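Local coordinates for uncharacterized protein (Bacteroides caccae, PDB 3NO2) that is of unknown function but folds as a six-bladed beta-propeller related to the Mal s 1 allergenic protein family, at residues N205-G209 against V210-F214. Sequence-based numbering, arbitrary orientation. Where two conformers were deposited one is given.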
loop_
_atom_site.group_PDB
_atom_site.type_symbol
_atom_site.label_atom_id
_atom_site.label_comp_id
_atom_site.label_asym_id
_atom_site.label_seq_id
_atom_site.Cartn_x
_atom_site.Cartn_y
_atom_site.Cartn_z
ATOM N N ASN A 205 -4.942 -8.719 19.433
ATOM C CA ASN A 205 -4.879 -9.793 20.434
ATOM C C ASN A 205 -4.034 -10.968 19.945
ATOM O O ASN A 205 -3.647 -11.816 20.761
ATOM C CB ASN A 205 -6.283 -10.315 20.756
ATOM C CG ASN A 205 -7.130 -9.317 21.521
ATOM O OD1 ASN A 205 -6.618 -8.472 22.263
ATOM N ND2 ASN A 205 -8.450 -9.419 21.346
ATOM N N ASP A 206 -3.771 -11.054 18.635
ATOM C CA ASP A 206 -2.961 -12.151 18.069
ATOM C C ASP A 206 -1.487 -11.785 17.974
ATOM O O ASP A 206 -0.653 -12.626 17.572
ATOM C CB ASP A 206 -3.465 -12.525 16.664
ATOM C CG ASP A 206 -4.925 -12.911 16.657
ATOM O OD1 ASP A 206 -5.255 -13.957 17.253
ATOM O OD2 ASP A 206 -5.782 -12.178 16.112
ATOM N N ILE A 207 -1.196 -10.517 18.268
ATOM C CA ILE A 207 0.169 -9.943 18.114
ATOM C C ILE A 207 0.630 -9.487 19.480
ATOM O O ILE A 207 -0.171 -9.087 20.314
ATOM C CB ILE A 207 0.189 -8.728 17.123
ATOM C CG1 ILE A 207 -0.124 -9.206 15.704
ATOM C CG2 ILE A 207 1.577 -8.021 17.161
ATOM C CD1 ILE A 207 -0.348 -8.002 14.697
ATOM N N GLU A 208 1.921 -9.592 19.727
ATOM C CA GLU A 208 2.489 -9.110 20.960
ATOM C C GLU A 208 3.338 -7.885 20.663
ATOM O O GLU A 208 4.390 -7.999 20.035
ATOM C CB GLU A 208 3.352 -10.193 21.608
ATOM C CG GLU A 208 3.979 -9.711 22.888
ATOM C CD GLU A 208 4.867 -10.744 23.572
ATOM O OE1 GLU A 208 4.393 -11.890 23.709
ATOM O OE2 GLU A 208 6.002 -10.389 24.017
ATOM N N GLY A 209 2.857 -6.718 21.080
ATOM C CA GLY A 209 3.654 -5.519 21.121
ATOM C C GLY A 209 3.164 -4.286 20.409
ATOM O O GLY A 209 3.883 -3.291 20.278
ATOM N N VAL A 210 1.918 -4.308 19.901
ATOM C CA VAL A 210 1.412 -3.135 19.194
ATOM C C VAL A 210 -0.129 -3.068 19.246
ATOM O O VAL A 210 -0.805 -4.073 19.011
ATOM C CB VAL A 210 1.907 -3.065 17.730
ATOM C CG1 VAL A 210 1.537 -4.307 16.954
ATOM C CG2 VAL A 210 1.390 -1.822 16.979
ATOM N N GLN A 211 -0.652 -1.901 19.555
ATOM C CA GLN A 211 -2.074 -1.598 19.331
ATOM C C GLN A 211 -2.166 -1.204 17.844
ATOM O O GLN A 211 -1.478 -0.270 17.396
ATOM C CB GLN A 211 -2.549 -0.433 20.201
ATOM C CG GLN A 211 -4.006 -0.063 19.886
ATOM C CD GLN A 211 -4.560 1.112 20.699
ATOM O OE1 GLN A 211 -3.970 1.514 21.739
ATOM N NE2 GLN A 211 -5.709 1.663 20.261
ATOM N N LEU A 212 -3.030 -1.876 17.101
ATOM C CA LEU A 212 -3.272 -1.575 15.681
ATOM C C LEU A 212 -4.307 -0.486 15.544
ATOM O O LEU A 212 -5.397 -0.573 16.125
ATOM C CB LEU A 212 -3.707 -2.807 14.927
ATOM C CG LEU A 212 -2.674 -3.963 14.882
ATOM C CD1 LEU A 212 -3.258 -5.229 14.233
ATOM C CD2 LEU A 212 -1.358 -3.530 14.179
ATOM N N PHE A 213 -3.918 0.561 14.817
ATOM C CA PHE A 213 -4.798 1.690 14.486
ATOM C C PHE A 213 -5.387 1.430 13.093
ATOM O O PHE A 213 -6.154 0.483 12.950
ATOM C CB PHE A 213 -4.000 2.980 14.632
ATOM C CG PHE A 213 -3.672 3.287 16.071
ATOM C CD1 PHE A 213 -4.574 4.014 16.836
ATOM C CD2 PHE A 213 -2.589 2.770 16.700
ATOM C CE1 PHE A 213 -4.315 4.266 18.208
ATOM C CE2 PHE A 213 -2.347 3.030 18.043
ATOM C CZ PHE A 213 -3.190 3.759 18.771
ATOM N N PHE A 214 -4.994 2.186 12.061
ATOM C CA PHE A 214 -5.458 1.878 10.703
ATOM C C PHE A 214 -4.420 0.955 10.113
ATOM O O PHE A 214 -3.260 1.346 9.925
ATOM C CB PHE A 214 -5.570 3.187 9.906
ATOM C CG PHE A 214 -6.011 3.033 8.475
ATOM C CD1 PHE A 214 -5.126 2.580 7.520
ATOM C CD2 PHE A 214 -7.308 3.349 8.107
ATOM C CE1 PHE A 214 -5.538 2.430 6.212
ATOM C CE2 PHE A 214 -7.711 3.228 6.801
ATOM C CZ PHE A 214 -6.864 2.761 5.849
HETATM O O HOH W 1 -0.378 -6.257 20.397
#
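The backbone from I207 to L212 runs extended into a bend at G209, whose phi of 125° is readily reached only by glycine, and then leaves again extended, so that I207 comes to face V210 and L212 across the mouth of the turn. The two branches of I207 divide the work. Methyl CG2 of I207, lying anti to the backbone N, meets CG1 of V210 at 3.7 Å, the two side chains meeting at a slant. The longer branch, through CG1, runs off at a wide angle to CG2, and the terminal methyl CD1 of I207 reaches CD1 of L212 at 4.0 Å, the side chains here lying roughly perpendicular. V210 sets CG1 between its own backbone N and carbonyl carbon (chi1 57°), a sterically costly rotamer that brings this methyl against I207. The contact is thus purely apolar between side chains, while the polar backbone of the turn is bridged by a water. This water lies within donating distance of I207 O, at 2.8 Å. It is equally placed to donate to V210 O, at 2.6 Å, and so bridges two acceptors that need a donor between them. With further acceptors nearby, the two bonds may not both be made at once. The water also accepts a weak bond from G209 N at 3.3 Å. The turn belongs to the loop that carries the chain from strand 198-203, the last strand of one four-stranded propeller blade, to strand 214-220, the first of the next. I207 and V210 pack onto that next blade, I207 against I228, I249 and V255 and V210 against N230, V247 and V255, while E208 makes backbone hydrogen bonds with G253 and with V255, the latter opening strand 255-259, the last strand of that blade.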